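Local coordinates for FAD:protein FMN transferase (Pseudomonas stutzeri ATCC 14405 = CCUG 16156, PDB 5MGY) that probably transfers FMN from FAD onto threonine side chains of target proteins, releasing AMP in a magnesium-dependent reaction, at residues Ala213-Met222 / Phe314-Val322. Residues are numbered along the deposited sequence; the frame is centred on the assembly and turned at random.
Sequences AQKIVELDGM and FDELFGAGV
Lys215, on strand 213-219, reaches the C-terminal end of helix 312-318, where its NZ donates to Phe318 O at 2.9 Å. The same ammonium group bonds Gly321 O at 3.3 Å and, weakly, Gly319 O, so three backbone carbonyls of the helix end and the loop after it meet at one charge. In the two stronger bonds the nitrogen sits above the carbonyl plane, 52° out of it for Phe318 O. The bend at chi2 (63°) carries the chain past the Phe314 ring edge, with Lys215 CG 4.1 Å from CZ, toward the carbonyls. The close packing lies next to it: buried Val217 sets CG1 over a face of the Phe318 ring, 4.0 Å from its centroid, and CB 3.6 Å from Phe318 CD1. An alanine in place of Lys215 would probably leave these carbonyls without their common donor and let the terminal loop drift. Contacts thin out at the solvent edge, where exposed, poorly ordered Val322 has CG2 4.1 Å from Ala213 CB and Met222 CE only grazes exposed Leu317. The arrangement is a helix C-terminus broken at Gly319, with positive phi, packed on the two-stranded antiparallel sheet 199-205/213-219 of an ApbE-family fold.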
# COMPACT_ATOMS: atom_id res chain seq x y z
N ALA A 213 -13.12 2.96 -20.01
CA ALA A 213 -11.84 3.28 -20.65
C ALA A 213 -10.64 2.86 -19.76
O ALA A 213 -10.82 2.49 -18.56
CB ALA A 213 -11.78 4.76 -20.98
N GLN A 214 -9.43 2.90 -20.35
CA GLN A 214 -8.17 2.54 -19.67
C GLN A 214 -6.96 3.37 -20.09
O GLN A 214 -6.62 3.40 -21.26
CB GLN A 214 -7.81 1.10 -19.92
CG GLN A 214 -8.87 0.09 -19.48
CD GLN A 214 -8.32 -1.32 -19.55
OE1 GLN A 214 -8.42 -2.09 -18.61
NE2 GLN A 214 -7.74 -1.67 -20.68
N LYS A 215 -6.30 4.00 -19.11
CA LYS A 215 -5.07 4.75 -19.33
C LYS A 215 -3.87 3.79 -19.22
O LYS A 215 -3.65 3.16 -18.18
CB LYS A 215 -4.99 5.87 -18.30
CG LYS A 215 -3.70 6.65 -18.24
CD LYS A 215 -3.40 7.38 -19.53
CE LYS A 215 -2.03 8.05 -19.48
NZ LYS A 215 -1.93 9.08 -20.54
N ILE A 216 -3.10 3.67 -20.30
CA ILE A 216 -1.97 2.73 -20.37
C ILE A 216 -0.64 3.42 -20.19
O ILE A 216 -0.32 4.32 -20.93
CB ILE A 216 -1.92 2.02 -21.72
CG1 ILE A 216 -3.28 1.37 -22.02
CG2 ILE A 216 -0.82 0.99 -21.77
CD1 ILE A 216 -3.84 0.46 -20.96
N VAL A 217 0.15 2.96 -19.24
CA VAL A 217 1.42 3.58 -18.95
C VAL A 217 2.55 2.56 -18.99
O VAL A 217 2.38 1.38 -18.74
CB VAL A 217 1.43 4.32 -17.57
CG1 VAL A 217 0.34 5.39 -17.56
CG2 VAL A 217 1.29 3.36 -16.38
N GLU A 218 3.73 3.08 -19.28
CA GLU A 218 4.92 2.33 -19.39
C GLU A 218 5.70 2.50 -18.07
O GLU A 218 5.99 3.60 -17.68
CB GLU A 218 5.68 2.82 -20.64
CG GLU A 218 4.80 2.64 -21.89
CD GLU A 218 5.46 3.05 -23.20
OE1 GLU A 218 6.68 3.44 -23.16
OE2 GLU A 218 4.72 2.97 -24.24
N LEU A 219 5.98 1.41 -17.36
CA LEU A 219 6.71 1.49 -16.10
C LEU A 219 8.14 1.09 -16.33
O LEU A 219 8.42 -0.01 -16.82
CB LEU A 219 6.10 0.57 -15.06
CG LEU A 219 4.67 0.87 -14.62
CD1 LEU A 219 4.11 -0.22 -13.75
CD2 LEU A 219 4.60 2.16 -13.86
N ASP A 220 9.06 1.99 -16.01
CA ASP A 220 10.50 1.69 -16.11
C ASP A 220 11.16 2.36 -14.91
O ASP A 220 11.58 3.49 -14.96
CB ASP A 220 11.11 2.17 -17.46
CG ASP A 220 12.62 1.71 -17.69
OD1 ASP A 220 13.22 2.07 -18.73
OD2 ASP A 220 13.21 0.99 -16.86
N GLY A 221 11.22 1.63 -13.80
CA GLY A 221 11.81 2.12 -12.57
C GLY A 221 10.79 2.77 -11.67
O GLY A 221 11.15 3.53 -10.80
N MET A 222 9.52 2.40 -11.82
CA MET A 222 8.44 3.06 -11.09
C MET A 222 7.44 2.04 -10.55
O MET A 222 7.05 1.13 -11.26
CB MET A 222 7.71 4.02 -12.07
CG MET A 222 8.52 5.21 -12.56
SD MET A 222 8.67 6.34 -11.20
CE MET A 222 8.90 7.92 -12.01
N PHE A 314 1.72 13.55 -12.79
CA PHE A 314 1.25 12.41 -13.58
C PHE A 314 1.22 12.73 -15.07
O PHE A 314 1.52 11.87 -15.90
CB PHE A 314 -0.15 12.02 -13.14
CG PHE A 314 -0.73 10.84 -13.86
CD1 PHE A 314 -1.37 10.98 -15.08
CD2 PHE A 314 -0.69 9.59 -13.28
CE1 PHE A 314 -1.94 9.87 -15.72
CE2 PHE A 314 -1.24 8.47 -13.90
CZ PHE A 314 -1.87 8.61 -15.13
N ASP A 315 0.82 13.97 -15.39
CA ASP A 315 0.67 14.41 -16.79
C ASP A 315 2.03 14.56 -17.51
O ASP A 315 2.15 14.11 -18.66
CB ASP A 315 -0.22 15.67 -16.89
CG ASP A 315 -1.72 15.36 -16.74
OD1 ASP A 315 -2.14 14.20 -16.97
OD2 ASP A 315 -2.49 16.28 -16.37
N GLU A 316 3.04 15.15 -16.83
CA GLU A 316 4.43 15.14 -17.35
C GLU A 316 4.96 13.72 -17.60
O GLU A 316 5.50 13.45 -18.66
CB GLU A 316 5.40 15.93 -16.45
CG GLU A 316 5.50 17.39 -16.84
CD GLU A 316 5.34 18.32 -15.66
OE1 GLU A 316 5.98 18.10 -14.62
OE2 GLU A 316 4.55 19.27 -15.76
N LEU A 317 4.78 12.81 -16.66
CA LEU A 317 5.23 11.43 -16.85
C LEU A 317 4.45 10.70 -17.93
O LEU A 317 5.06 9.99 -18.67
CB LEU A 317 5.20 10.63 -15.53
CG LEU A 317 6.40 10.79 -14.59
CD1 LEU A 317 7.68 10.22 -15.22
CD2 LEU A 317 6.65 12.23 -14.16
N PHE A 318 3.14 10.85 -18.05
CA PHE A 318 2.38 9.96 -18.94
C PHE A 318 1.48 10.57 -20.01
O PHE A 318 0.85 9.81 -20.76
CB PHE A 318 1.58 9.01 -18.07
CG PHE A 318 2.43 8.32 -17.05
CD1 PHE A 318 3.35 7.36 -17.46
CD2 PHE A 318 2.35 8.64 -15.70
CE1 PHE A 318 4.16 6.73 -16.53
CE2 PHE A 318 3.16 8.01 -14.77
CZ PHE A 318 4.06 7.06 -15.18
N GLY A 319 1.45 11.89 -20.12
CA GLY A 319 0.46 12.58 -20.95
C GLY A 319 -0.90 12.73 -20.27
O GLY A 319 -1.20 12.05 -19.28
N ALA A 320 -1.73 13.62 -20.83
CA ALA A 320 -3.08 13.92 -20.31
C ALA A 320 -4.20 12.98 -20.84
O ALA A 320 -5.23 12.83 -20.17
CB ALA A 320 -3.43 15.39 -20.57
N GLY A 321 -3.98 12.32 -21.99
CA GLY A 321 -5.04 11.64 -22.76
C GLY A 321 -5.48 10.25 -22.33
O GLY A 321 -5.03 9.73 -21.31
N VAL A 322 -6.38 9.65 -23.11
CA VAL A 322 -6.86 8.28 -22.86
C VAL A 322 -7.64 7.72 -24.06
O VAL A 322 -7.09 7.00 -24.89
CB VAL A 322 -7.68 8.19 -21.52
CG1 VAL A 322 -8.71 9.31 -21.39
CG2 VAL A 322 -8.31 6.82 -21.34